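Local coordinates for trypsin-resistant surface T6 protein (Streptococcus pyogenes serotype M6, PDB 4P0D) that probably forms the covalently stabilised shaft of the group A streptococcal pilus as its T6 backbone pilin, joined through a sortase sorting motif, at residues I26-Y31 / K72-E77; I150-T155 / V194-S199; N241-S246 / I259-V264. The protein carries 1 engineered substitution. All coordinates share one frame; numbering follows the deposited sequence. Where two conformers were deposited one is given.

Contact 1. Residues I26-Y31 / K72-E77; sequences IGEGVY and KPFSTE
The phenyl ring of F74 lies against the E28 side chain, and this pair gives the closest side-chain approach. The interaction is CH-pi. E28 CG sits over the middle of one ring face, 3.6 Å from the centroid of the F74 ring and 12° off its normal. The E28 carboxylate continues over the same ring, its plane only 15° from that of the phenyl. E28 OE2 comes to 3.3 Å from F74 CD1. The stack follows from an extended E28 chain: CG lies anti to the carbonyl carbon, and chi2 of -175° carries the carboxylate outward along the ring. F74 also leaves its backbone with CG anti to the carbonyl carbon, which throws the ring across to E28.

Backbone contacts are made at the ring edge. F74 CE2 lies 3.7 Å from I26 O and 4.1 Å from G27 N. These are van der Waals contacts.

The I26 side chain points away from 72-77. It packs on I62 and I66 of helix 56-68 and on V95 and I97, in the interior beneath the strand. F74 and E28 are only partly buried, so the stack lies near the surface.

I26 and G27 both face V95, which makes a classic beta bulge in strand 20-31. The ring edge of F74 meets the strand at this bulge, in the Ig-like N-terminal region.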
ATOM      1  N   ILE A  26      26.235  -3.567 -31.303  1.00 18.50           N
ATOM      2  CA  ILE A  26      26.456  -5.015 -31.316  1.00 19.90           C
ATOM      3  C   ILE A  26      26.876  -5.553 -32.682  1.00 20.82           C
ATOM      4  O   ILE A  26      27.226  -6.728 -32.793  1.00 21.23           O
ATOM      5  CB  ILE A  26      25.182  -5.782 -30.882  1.00 19.33           C
ATOM      6  CG1 ILE A  26      23.982  -5.382 -31.740  1.00 19.74           C
ATOM      7  CG2 ILE A  26      24.905  -5.505 -29.413  1.00 19.28           C
ATOM      8  CD1 ILE A  26      22.888  -6.434 -31.808  1.00 20.43           C
ATOM      9  N   GLY A  27      26.823  -4.706 -33.715  1.00 22.56           N
ATOM     10  CA  GLY A  27      27.178  -5.103 -35.089  1.00 22.39           C
ATOM     11  C   GLY A  27      27.949  -3.985 -35.777  1.00 24.53           C
ATOM     12  O   GLY A  27      27.416  -2.877 -35.946  1.00 22.36           O
ATOM     13  N   GLU A  28      29.207  -4.270 -36.139  1.00 24.81           N
ATOM     14  CA  GLU A  28      30.051  -3.355 -36.914  1.00 27.71           C
ATOM     15  C   GLU A  28      29.900  -3.648 -38.400  1.00 27.55           C
ATOM     16  O   GLU A  28      29.983  -4.812 -38.837  1.00 26.70           O
ATOM     17  CB  GLU A  28      31.544  -3.501 -36.545  1.00 30.67           C
ATOM     18  CG  GLU A  28      31.950  -2.790 -35.269  1.00 32.35           C
ATOM     19  CD  GLU A  28      33.457  -2.848 -34.977  1.00 34.52           C
ATOM     20  OE1 GLU A  28      34.162  -3.758 -35.475  1.00 34.37           O
ATOM     21  OE2 GLU A  28      33.943  -1.980 -34.221  1.00 34.90           O
ATOM     22  N   GLY A  29      29.690  -2.594 -39.180  1.00 27.29           N
ATOM     23  CA  GLY A  29      29.711  -2.715 -40.639  1.00 26.66           C
ATOM     24  C   GLY A  29      31.147  -2.895 -41.125  1.00 27.32           C
ATOM     25  O   GLY A  29      32.018  -2.071 -40.816  1.00 26.76           O
ATOM     26  N   VAL A  30      31.400  -3.966 -41.877  1.00 26.07           N
ATOM     27  CA  VAL A  30      32.740  -4.216 -42.425  1.00 25.63           C
ATOM     28  C   VAL A  30      32.792  -3.775 -43.877  1.00 25.76           C
ATOM     29  O   VAL A  30      32.026  -4.246 -44.716  1.00 23.63           O
ATOM     30  CB  VAL A  30      33.151  -5.705 -42.343  1.00 25.37           C
ATOM     31  CG1 VAL A  30      34.636  -5.878 -42.685  1.00 25.65           C
ATOM     32  CG2 VAL A  30      32.878  -6.256 -40.961  1.00 25.28           C
ATOM     33  N   TYR A  31      33.718  -2.870 -44.167  1.00 26.22           N
ATOM     34  CA  TYR A  31      33.940  -2.416 -45.516  1.00 27.92           C
ATOM     35  C   TYR A  31      35.294  -2.952 -46.016  1.00 29.53           C
ATOM     36  O   TYR A  31      36.110  -3.440 -45.222  1.00 31.49           O
ATOM     37  CB  TYR A  31      33.934  -0.888 -45.533  1.00 28.15           C
ATOM     38  CG  TYR A  31      32.613  -0.225 -45.149  1.00 27.77           C
ATOM     39  CD1 TYR A  31      32.209  -0.101 -43.810  1.00 27.82           C
ATOM     40  CD2 TYR A  31      31.787   0.319 -46.129  1.00 28.01           C
ATOM     41  CE1 TYR A  31      31.002   0.526 -43.473  1.00 27.38           C
ATOM     42  CE2 TYR A  31      30.594   0.947 -45.810  1.00 28.00           C
ATOM     43  CZ  TYR A  31      30.193   1.051 -44.492  1.00 27.69           C
ATOM     44  OH  TYR A  31      28.992   1.683 -44.250  1.00 25.44           O
ATOM     45  N   LYS A  72      30.150  -7.788 -24.971  1.00 25.32           N
ATOM     46  CA  LYS A  72      30.726  -6.448 -24.889  1.00 24.32           C
ATOM     47  C   LYS A  72      30.395  -5.720 -26.184  1.00 24.58           C
ATOM     48  O   LYS A  72      30.806  -6.136 -27.271  1.00 23.97           O
ATOM     49  CB  LYS A  72      32.239  -6.472 -24.630  1.00 25.54           C
ATOM     50  N   PRO A  73      29.633  -4.624 -26.081  1.00 23.97           N
ATOM     51  CA  PRO A  73      29.342  -3.903 -27.302  1.00 23.91           C
ATOM     52  C   PRO A  73      30.588  -3.181 -27.795  1.00 22.61           C
ATOM     53  O   PRO A  73      31.505  -2.921 -27.020  1.00 21.49           O
ATOM     54  CB  PRO A  73      28.248  -2.917 -26.882  1.00 24.34           C
ATOM     55  CG  PRO A  73      28.449  -2.708 -25.431  1.00 25.45           C
ATOM     56  CD  PRO A  73      29.259  -3.859 -24.883  1.00 24.82           C
ATOM     57  N   PHE A  74      30.618  -2.884 -29.087  1.00 23.58           N
ATOM     58  CA  PHE A  74      31.745  -2.151 -29.675  1.00 23.56           C
ATOM     59  C   PHE A  74      31.781  -0.704 -29.226  1.00 23.58           C
ATOM     60  O   PHE A  74      32.835  -0.076 -29.206  1.00 22.41           O
ATOM     61  CB  PHE A  74      31.655  -2.191 -31.180  1.00 22.92           C
ATOM     62  CG  PHE A  74      31.743  -3.567 -31.737  1.00 23.30           C
ATOM     63  CD1 PHE A  74      32.984  -4.179 -31.891  1.00 23.64           C
ATOM     64  CD2 PHE A  74      30.603  -4.254 -32.114  1.00 22.71           C
ATOM     65  CE1 PHE A  74      33.075  -5.459 -32.409  1.00 24.44           C
ATOM     66  CE2 PHE A  74      30.695  -5.531 -32.633  1.00 24.40           C
ATOM     67  CZ  PHE A  74      31.933  -6.134 -32.784  1.00 23.79           C
ATOM     68  N   SER A  75      30.614  -0.158 -28.912  1.00 23.60           N
ATOM     69  CA  SER A  75      30.537   1.186 -28.372  1.00 23.51           C
ATOM     70  C   SER A  75      29.209   1.357 -27.664  1.00 23.31           C
ATOM     71  O   SER A  75      28.269   0.597 -27.904  1.00 21.58           O
ATOM     72  CB  SER A  75      30.694   2.233 -29.485  1.00 24.77           C
ATOM     73  OG  SER A  75      29.616   2.165 -30.392  1.00 26.43           O
ATOM     74  N   THR A  76      29.167   2.341 -26.774  1.00 24.17           N
ATOM     75  CA  THR A  76      27.965   2.704 -26.039  1.00 25.03           C
ATOM     76  C   THR A  76      27.673   4.173 -26.285  1.00 25.53           C
ATOM     77  O   THR A  76      28.554   5.010 -26.071  1.00 25.84           O
ATOM     78  CB  THR A  76      28.178   2.507 -24.538  1.00 26.50           C
ATOM     79  OG1 THR A  76      28.609   1.169 -24.302  1.00 26.19           O
ATOM     80  CG2 THR A  76      26.886   2.773 -23.759  1.00 27.31           C
ATOM     81  N   GLU A  77      26.447   4.484 -26.720  1.00 25.62           N
ATOM     82  CA  GLU A  77      26.015   5.881 -26.967  1.00 25.78           C
ATOM     83  C   GLU A  77      24.842   6.295 -26.089  1.00 25.08           C
ATOM     84  O   GLU A  77      23.874   5.539 -25.905  1.00 22.94           O
ATOM     85  CB  GLU A  77      25.555   6.066 -28.414  1.00 26.71           C
ATOM     86  CG  GLU A  77      26.509   5.550 -29.474  1.00 28.05           C
ATOM     87  CD  GLU A  77      27.772   6.364 -29.589  1.00 29.27           C
ATOM     88  OE1 GLU A  77      27.806   7.540 -29.148  1.00 29.75           O
ATOM     89  OE2 GLU A  77      28.743   5.807 -30.126  1.00 31.15           O
TER

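Contact 2. Residues I150-T155 / V194-S199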
ATOM      1  N   ILE A 150      -0.991   0.127  -8.572  1.00 16.27           N
ATOM      2  CA  ILE A 150      -1.567  -0.576  -7.440  1.00 16.94           C
ATOM      3  C   ILE A 150      -2.608   0.340  -6.827  1.00 17.36           C
ATOM      4  O   ILE A 150      -2.351   1.530  -6.676  1.00 17.29           O
ATOM      5  CB  ILE A 150      -0.501  -0.962  -6.405  1.00 17.42           C
ATOM      6  CG1 ILE A 150      -1.119  -1.778  -5.273  1.00 17.78           C
ATOM      7  CG2 ILE A 150       0.202   0.262  -5.826  1.00 18.35           C
ATOM      8  CD1 ILE A 150      -0.094  -2.229  -4.255  1.00 18.28           C
ATOM      9  N   THR A 151      -3.768  -0.226  -6.494  1.00 16.76           N
ATOM     10  CA  THR A 151      -4.883   0.513  -5.898  1.00 17.47           C
ATOM     11  C   THR A 151      -5.351  -0.234  -4.659  1.00 17.17           C
ATOM     12  O   THR A 151      -5.619  -1.437  -4.733  1.00 16.11           O
ATOM     13  CB  THR A 151      -6.065   0.624  -6.883  1.00 17.94           C
ATOM     14  OG1 THR A 151      -5.614   1.200  -8.103  1.00 18.51           O
ATOM     15  CG2 THR A 151      -7.196   1.494  -6.339  1.00 18.45           C
ATOM     16  N   LYS A 152      -5.430   0.471  -3.532  1.00 16.81           N
ATOM     17  CA  LYS A 152      -5.910  -0.113  -2.300  1.00 16.97           C
ATOM     18  C   LYS A 152      -7.229   0.509  -1.864  1.00 16.75           C
ATOM     19  O   LYS A 152      -7.413   1.729  -1.914  1.00 15.57           O
ATOM     20  CB  LYS A 152      -4.890   0.026  -1.177  1.00 17.47           C
ATOM     21  CG  LYS A 152      -5.361  -0.654   0.111  1.00 17.28           C
ATOM     22  CD  LYS A 152      -4.248  -1.060   1.050  1.00 17.99           C
ATOM     23  CE  LYS A 152      -3.766   0.120   1.877  1.00 17.94           C
ATOM     24  NZ  LYS A 152      -3.120  -0.258   3.166  1.00 17.27           N
ATOM     25  N   LYS A 153      -8.135  -0.353  -1.419  1.00 16.80           N
ATOM     26  CA  LYS A 153      -9.409   0.068  -0.899  1.00 17.66           C
ATOM     27  C   LYS A 153      -9.632  -0.536   0.490  1.00 16.71           C
ATOM     28  O   LYS A 153      -9.067  -1.579   0.823  1.00 15.51           O
ATOM     29  CB  LYS A 153     -10.527  -0.386  -1.830  1.00 19.77           C
ATOM     30  CG  LYS A 153     -10.646   0.370  -3.148  1.00 22.08           C
ATOM     31  CD  LYS A 153     -11.716  -0.312  -3.994  1.00 24.36           C
ATOM     32  CE  LYS A 153     -11.748   0.184  -5.432  1.00 26.51           C
ATOM     33  NZ  LYS A 153     -12.722   1.295  -5.626  1.00 27.89           N
ATOM     34  N   VAL A 154     -10.462   0.137   1.283  1.00 15.90           N
ATOM     35  CA  VAL A 154     -10.841  -0.334   2.600  1.00 16.37           C
ATOM     36  C   VAL A 154     -12.353  -0.226   2.780  1.00 16.10           C
ATOM     37  O   VAL A 154     -12.982   0.718   2.308  1.00 14.70           O
ATOM     38  CB  VAL A 154     -10.070   0.373   3.747  1.00 17.01           C
ATOM     39  CG1 VAL A 154     -10.374   1.863   3.833  1.00 17.66           C
ATOM     40  CG2 VAL A 154     -10.352  -0.303   5.077  1.00 17.55           C
ATOM     41  N   THR A 155     -12.930  -1.235   3.428  1.00 15.73           N
ATOM     42  CA  THR A 155     -14.336  -1.184   3.800  1.00 15.65           C
ATOM     43  C   THR A 155     -14.460  -1.633   5.245  1.00 15.27           C
ATOM     44  O   THR A 155     -13.490  -2.113   5.825  1.00 14.87           O
ATOM     45  CB  THR A 155     -15.180  -2.077   2.895  1.00 16.47           C
ATOM     46  OG1 THR A 155     -14.698  -3.432   2.981  1.00 16.17           O
ATOM     47  CG2 THR A 155     -15.109  -1.557   1.436  1.00 16.93           C
ATOM     48  N   VAL A 194       4.479  -7.960  -3.900  1.00 14.07           N
ATOM     49  CA  VAL A 194       3.500  -7.120  -3.188  1.00 14.84           C
ATOM     50  C   VAL A 194       3.747  -7.104  -1.670  1.00 15.96           C
ATOM     51  O   VAL A 194       4.057  -8.141  -1.053  1.00 15.35           O
ATOM     52  CB  VAL A 194       2.046  -7.534  -3.551  1.00 15.12           C
ATOM     53  CG1 VAL A 194       1.018  -6.692  -2.784  1.00 14.97           C
ATOM     54  CG2 VAL A 194       1.833  -7.409  -5.059  1.00 14.95           C
ATOM     55  N   SER A 195       3.681  -5.901  -1.084  1.00 17.01           N
ATOM     56  CA  SER A 195       3.861  -5.723   0.357  1.00 18.06           C
ATOM     57  C   SER A 195       2.805  -4.788   0.943  1.00 17.98           C
ATOM     58  O   SER A 195       2.273  -3.911   0.255  1.00 17.53           O
ATOM     59  CB  SER A 195       5.245  -5.145   0.683  1.00 19.34           C
ATOM     60  OG  SER A 195       6.277  -5.735  -0.094  1.00 21.23           O
ATOM     61  N   ASP A 196       2.503  -4.991   2.221  1.00 17.66           N
ATOM     62  CA  ASP A 196       1.813  -3.984   3.028  1.00 16.80           C
ATOM     63  C   ASP A 196       2.287  -4.109   4.453  1.00 17.45           C
ATOM     64  O   ASP A 196       2.743  -5.177   4.879  1.00 16.05           O
ATOM     65  CB  ASP A 196       0.293  -4.143   2.926  1.00 16.60           C
ATOM     66  CG  ASP A 196      -0.480  -2.860   3.273  1.00 15.95           C
ATOM     67  OD1 ASP A 196       0.104  -1.886   3.762  1.00 15.84           O
ATOM     68  OD2 ASP A 196      -1.709  -2.854   3.092  1.00 16.11           O
ATOM     69  N   ASN A 197       2.249  -2.988   5.169  1.00 17.96           N
ATOM     70  CA  ASN A 197       2.455  -2.987   6.608  1.00 19.99           C
ATOM     71  C   ASN A 197       1.477  -1.999   7.231  1.00 19.56           C
ATOM     72  O   ASN A 197       1.350  -0.855   6.797  1.00 19.22           O
ATOM     73  CB  ASN A 197       3.896  -2.626   6.975  1.00 21.61           C
ATOM     74  CG  ASN A 197       4.278  -3.069   8.398  1.00 23.18           C
ATOM     75  OD1 ASN A 197       4.067  -4.212   8.797  1.00 23.54           O
ATOM     76  ND2 ASN A 197       4.873  -2.164   9.151  1.00 24.79           N
ATOM     77  N   MET A 198       0.761  -2.476   8.223  1.00 20.26           N
ATOM     78  CA  MET A 198      -0.264  -1.684   8.883  1.00 21.40           C
ATOM     79  C   MET A 198       0.391  -0.833   9.956  1.00 19.01           C
ATOM     80  O   MET A 198       1.311  -1.292  10.628  1.00 19.14           O
ATOM     81  CB  MET A 198      -1.279  -2.615   9.540  1.00 23.15           C
ATOM     82  CG  MET A 198      -2.062  -3.507   8.596  1.00 26.72           C
ATOM     83  SD  MET A 198      -3.426  -2.595   7.875  1.00 33.90           S
ATOM     84  CE  MET A 198      -3.825  -3.720   6.543  1.00 33.68           C
ATOM     85  N   SER A 199      -0.096   0.388  10.144  1.00 18.10           N
ATOM     86  CA  SER A 199       0.356   1.213  11.275  1.00 18.59           C
ATOM     87  C   SER A 199      -0.040   0.519  12.576  1.00 18.68           C
ATOM     88  O   SER A 199      -0.870  -0.410  12.573  1.00 17.06           O
ATOM     89  CB  SER A 199      -0.252   2.614  11.216  1.00 18.65           C
ATOM     90  OG  SER A 199      -1.663   2.524  11.153  1.00 19.18           O
TER
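K152 and D196 approach from opposite directions across the interior. K152 NZ donates to D196 OD2 at 3.0 Å, with an N-H...O angle of 153°. The donor comes to the syn lone pair of OD2, the side of the other side-chain oxygen. That other oxygen, D196 OD1, stays 3.7 Å from K152 NZ, so a single oxygen takes the bond. K152 CD lies 3.7 Å from D196 OD2.

Torsions bring the lysine there. Its CG is anti to the backbone N (chi1 -177°), and the chain bends at chi3, 81°, to turn NZ toward D196. K152 CA and D196 CA are 10.1 Å apart, so the side chains bridge the whole gap between their strands.

Further groups fix both partners. Within its own segment D196 OD1 takes a weak bond from N197 N, at 2.8 Å. Farther out, K152 NZ is covalently linked to N278 CG, D196 OD2 is also hydrogen-bonded to Y261 OH, and D196 OD1 to K279 N. Mostly nonpolar side chains pack nearby: L176 on K152 and F243 on D196.

The link to N278 is a lysine-asparagine isopeptide bond, which ties strand 139-155 to strand 276-285. K152 NZ is therefore an amide nitrogen, and its bond to D196 is best read as an amide N-H...O hydrogen bond. D196 stands where Gram-positive pilins with such crosslinks keep an acidic residue. By analogy it probably assisted bond formation.

Contact 3. Residues N241-S246 / I259-V264; sequences NGFNLS and ISYKAV
The buried hydroxyl of Y261 has D196 as its hydrogen-bond partner, and the edge of F243 meets the face of the same tyrosine ring. This bond and F243 together limit how the Y261 ring can turn.

F243 and Y261 form a T-shaped, edge-to-face pair. Their planes stand at 70° and the centroids of the F243 and Y261 rings are 5.0 Å apart. The F243 edge leads: CE1 lies above the Y261 ring, displaced from the centre toward the rim, and F243 CE1 comes to 3.6 Å from Y261 CE1. F243 CZ follows at 3.8 Å from Y261 CE1. Both residues hold CG between the backbone N and the carbonyl carbon (chi1 70° for F243), and both rings project into the space between the strands.

Aliphatic contacts continue the packing from the same outer end of the F243 ring. F243 CZ is 4.3 Å from I259 CG2. L245 and I259 reach toward each other tip to tip, with L245 CD1 and I259 CD1 4.0 Å apart. For L245, CG is anti to the backbone N and the chain is extended, which puts the methyl within reach of I259.

Neighbouring strands close the layer. L245 rests on V211, I259 on L209 and V194, and Y261 on L176.

Strands 242-246 and 259-264 run nearly antiparallel, at 165°, but their axes stay 10.0 Å apart. They pair with different neighbours: 242-247 with 192-197 and 231-238, and 258-265 with 171-179 and 202-213. Such side-chain packing between facing strands is the hydrophobic core of a beta-sandwich, here of the Ig-like middle domain of the pilin.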
ATOM      1  N   ASN A 241       3.805  -6.133  10.830  1.00 17.39           N
ATOM      2  CA  ASN A 241       2.350  -6.030  10.942  1.00 16.29           C
ATOM      3  C   ASN A 241       1.757  -6.035   9.539  1.00 15.89           C
ATOM      4  O   ASN A 241       1.017  -5.122   9.150  1.00 15.16           O
ATOM      5  CB  ASN A 241       2.002  -4.740  11.685  1.00 16.14           C
ATOM      6  CG  ASN A 241       0.565  -4.695  12.167  1.00 15.14           C
ATOM      7  OD1 ASN A 241      -0.072  -5.709  12.382  1.00 14.14           O
ATOM      8  ND2 ASN A 241       0.068  -3.495  12.362  1.00 15.71           N
ATOM      9  N   GLY A 242       2.131  -7.052   8.755  1.00 15.07           N
ATOM     10  CA  GLY A 242       1.761  -7.098   7.346  1.00 14.30           C
ATOM     11  C   GLY A 242       2.327  -8.340   6.675  1.00 13.89           C
ATOM     12  O   GLY A 242       2.488  -9.384   7.316  1.00 14.23           O
ATOM     13  N   PHE A 243       2.636  -8.215   5.389  1.00 13.05           N
ATOM     14  CA  PHE A 243       3.054  -9.338   4.580  1.00 12.54           C
ATOM     15  C   PHE A 243       3.891  -8.913   3.382  1.00 12.80           C
ATOM     16  O   PHE A 243       3.832  -7.761   2.929  1.00 11.71           O
ATOM     17  CB  PHE A 243       1.835 -10.099   4.062  1.00 12.39           C
ATOM     18  CG  PHE A 243       1.038  -9.346   3.033  1.00 12.41           C
ATOM     19  CD1 PHE A 243       0.043  -8.446   3.423  1.00 12.08           C
ATOM     20  CD2 PHE A 243       1.288  -9.521   1.668  1.00 12.35           C
ATOM     21  CE1 PHE A 243      -0.682  -7.744   2.477  1.00 12.24           C
ATOM     22  CE2 PHE A 243       0.558  -8.817   0.726  1.00 12.65           C
ATOM     23  CZ  PHE A 243      -0.423  -7.923   1.129  1.00 12.33           C
ATOM     24  N   ASN A 244       4.637  -9.885   2.870  1.00 13.53           N
ATOM     25  CA  ASN A 244       5.218  -9.832   1.536  1.00 14.08           C
ATOM     26  C   ASN A 244       4.652 -10.994   0.739  1.00 14.34           C
ATOM     27  O   ASN A 244       4.429 -12.076   1.284  1.00 15.28           O
ATOM     28  CB  ASN A 244       6.739  -9.909   1.578  1.00 14.38           C
ATOM     29  CG  ASN A 244       7.367  -8.712   2.273  1.00 14.52           C
ATOM     30  OD1 ASN A 244       6.966  -7.590   2.048  1.00 15.89           O
ATOM     31  ND2 ASN A 244       8.330  -8.960   3.138  1.00 15.08           N
ATOM     32  N   LEU A 245       4.368 -10.745  -0.530  1.00 15.29           N
ATOM     33  CA  LEU A 245       3.831 -11.760  -1.420  1.00 15.38           C
ATOM     34  C   LEU A 245       4.525 -11.606  -2.786  1.00 15.46           C
ATOM     35  O   LEU A 245       4.347 -10.605  -3.487  1.00 14.19           O
ATOM     36  CB  LEU A 245       2.308 -11.642  -1.539  1.00 16.36           C
ATOM     37  CG  LEU A 245       1.543 -12.931  -1.858  1.00 17.21           C
ATOM     38  CD1 LEU A 245       0.049 -12.690  -1.944  1.00 18.18           C
ATOM     39  CD2 LEU A 245       2.049 -13.550  -3.138  1.00 17.66           C
ATOM     40  N   SER A 246       5.331 -12.597  -3.141  1.00 15.37           N
ATOM     41  CA  SER A 246       6.045 -12.579  -4.403  1.00 16.25           C
ATOM     42  C   SER A 246       5.315 -13.502  -5.347  1.00 16.77           C
ATOM     43  O   SER A 246       5.144 -14.683  -5.040  1.00 18.26           O
ATOM     44  CB  SER A 246       7.507 -13.032  -4.219  1.00 15.82           C
ATOM     45  OG  SER A 246       8.198 -13.041  -5.460  1.00 15.83           O
ATOM     46  N   ILE A 259      -6.019  -9.289  -4.166  1.00 17.78           N
ATOM     47  CA  ILE A 259      -5.586  -9.656  -2.832  1.00 16.79           C
ATOM     48  C   ILE A 259      -6.524  -8.999  -1.816  1.00 16.88           C
ATOM     49  O   ILE A 259      -6.826  -7.815  -1.939  1.00 18.77           O
ATOM     50  CB  ILE A 259      -4.122  -9.190  -2.586  1.00 16.42           C
ATOM     51  CG1 ILE A 259      -3.178  -9.766  -3.653  1.00 16.35           C
ATOM     52  CG2 ILE A 259      -3.624  -9.562  -1.188  1.00 15.97           C
ATOM     53  CD1 ILE A 259      -1.730  -9.403  -3.419  1.00 16.96           C
ATOM     54  N   SER A 260      -6.957  -9.755  -0.814  1.00 16.44           N
ATOM     55  CA  SER A 260      -7.741  -9.207   0.278  1.00 16.27           C
ATOM     56  C   SER A 260      -7.157  -9.600   1.625  1.00 14.52           C
ATOM     57  O   SER A 260      -6.486 -10.627   1.752  1.00 14.38           O
ATOM     58  CB  SER A 260      -9.198  -9.659   0.151  1.00 16.82           C
ATOM     59  OG  SER A 260      -9.706  -9.067  -1.013  1.00 19.02           O
ATOM     60  N   TYR A 261      -7.385  -8.757   2.622  1.00 13.57           N
ATOM     61  CA  TYR A 261      -6.949  -9.047   3.984  1.00 13.57           C
ATOM     62  C   TYR A 261      -7.639  -8.133   4.985  1.00 13.85           C
ATOM     63  O   TYR A 261      -8.245  -7.133   4.616  1.00 13.15           O
ATOM     64  CB  TYR A 261      -5.433  -8.949   4.120  1.00 13.38           C
ATOM     65  CG  TYR A 261      -4.814  -7.748   3.452  1.00 13.54           C
ATOM     66  CD1 TYR A 261      -4.520  -7.750   2.089  1.00 13.72           C
ATOM     67  CD2 TYR A 261      -4.508  -6.603   4.186  1.00 14.11           C
ATOM     68  CE1 TYR A 261      -3.941  -6.642   1.474  1.00 14.03           C
ATOM     69  CE2 TYR A 261      -3.936  -5.497   3.584  1.00 13.92           C
ATOM     70  CZ  TYR A 261      -3.644  -5.520   2.244  1.00 14.11           C
ATOM     71  OH  TYR A 261      -3.057  -4.405   1.674  1.00 15.08           O
ATOM     72  N   LYS A 262      -7.552  -8.496   6.253  1.00 13.92           N
ATOM     73  CA  LYS A 262      -8.248  -7.767   7.290  1.00 14.50           C
ATOM     74  C   LYS A 262      -7.316  -7.331   8.374  1.00 13.65           C
ATOM     75  O   LYS A 262      -6.295  -7.965   8.600  1.00 14.20           O
ATOM     76  CB  LYS A 262      -9.297  -8.665   7.909  1.00 15.90           C
ATOM     77  CG  LYS A 262     -10.468  -8.963   6.999  1.00 18.08           C
ATOM     78  CD  LYS A 262     -11.359  -9.933   7.747  1.00 20.50           C
ATOM     79  CE  LYS A 262     -12.619 -10.284   7.005  1.00 23.49           C
ATOM     80  NZ  LYS A 262     -13.349 -11.243   7.901  1.00 26.18           N
ATOM     81  N   ALA A 263      -7.695  -6.273   9.079  1.00 13.05           N
ATOM     82  CA  ALA A 263      -7.053  -5.897  10.303  1.00 13.10           C
ATOM     83  C   ALA A 263      -8.086  -5.380  11.296  1.00 13.37           C
ATOM     84  O   ALA A 263      -9.169  -4.954  10.905  1.00 14.03           O
ATOM     85  CB  ALA A 263      -5.969  -4.874  10.049  1.00 13.67           C
ATOM     86  N   VAL A 264      -7.770  -5.440  12.586  0.50 13.48           N
ATOM     87  CA  VAL A 264      -8.703  -4.980  13.621  0.50 13.17           C
ATOM     88  C   VAL A 264      -8.116  -3.828  14.441  0.50 13.32           C
ATOM     89  O   VAL A 264      -6.967  -3.890  14.902  0.50 13.20           O
ATOM     90  CB  VAL A 264      -9.100  -6.120  14.575  0.50 13.16           C
ATOM     91  CG1 VAL A 264      -7.889  -6.591  15.356  0.50 13.08           C
ATOM     92  CG2 VAL A 264     -10.207  -5.666  15.516  0.50 12.96           C
TER

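Contacts 2 and 3 share the core of the middle domain, their centres 7 Å apart. Contact 1 belongs to the N-terminal Ig-like domain, about 31 Å from contact 2 and about 30 Å from contact 3 between nearest atoms, and is only partly buried. Strands 192-197 and 242-247, one from each of contacts 2 and 3, are neighbours in a sheet, and V194 O meets L245 N at 2.7 Å. The chemistry follows the place. Contact 2 buries a polar group beside a covalent crosslink, and contact 3 supplies aromatic and aliphatic packing next to it. Contact 1 instead lays a glutamate chain over a phenyl ring nearer the surface.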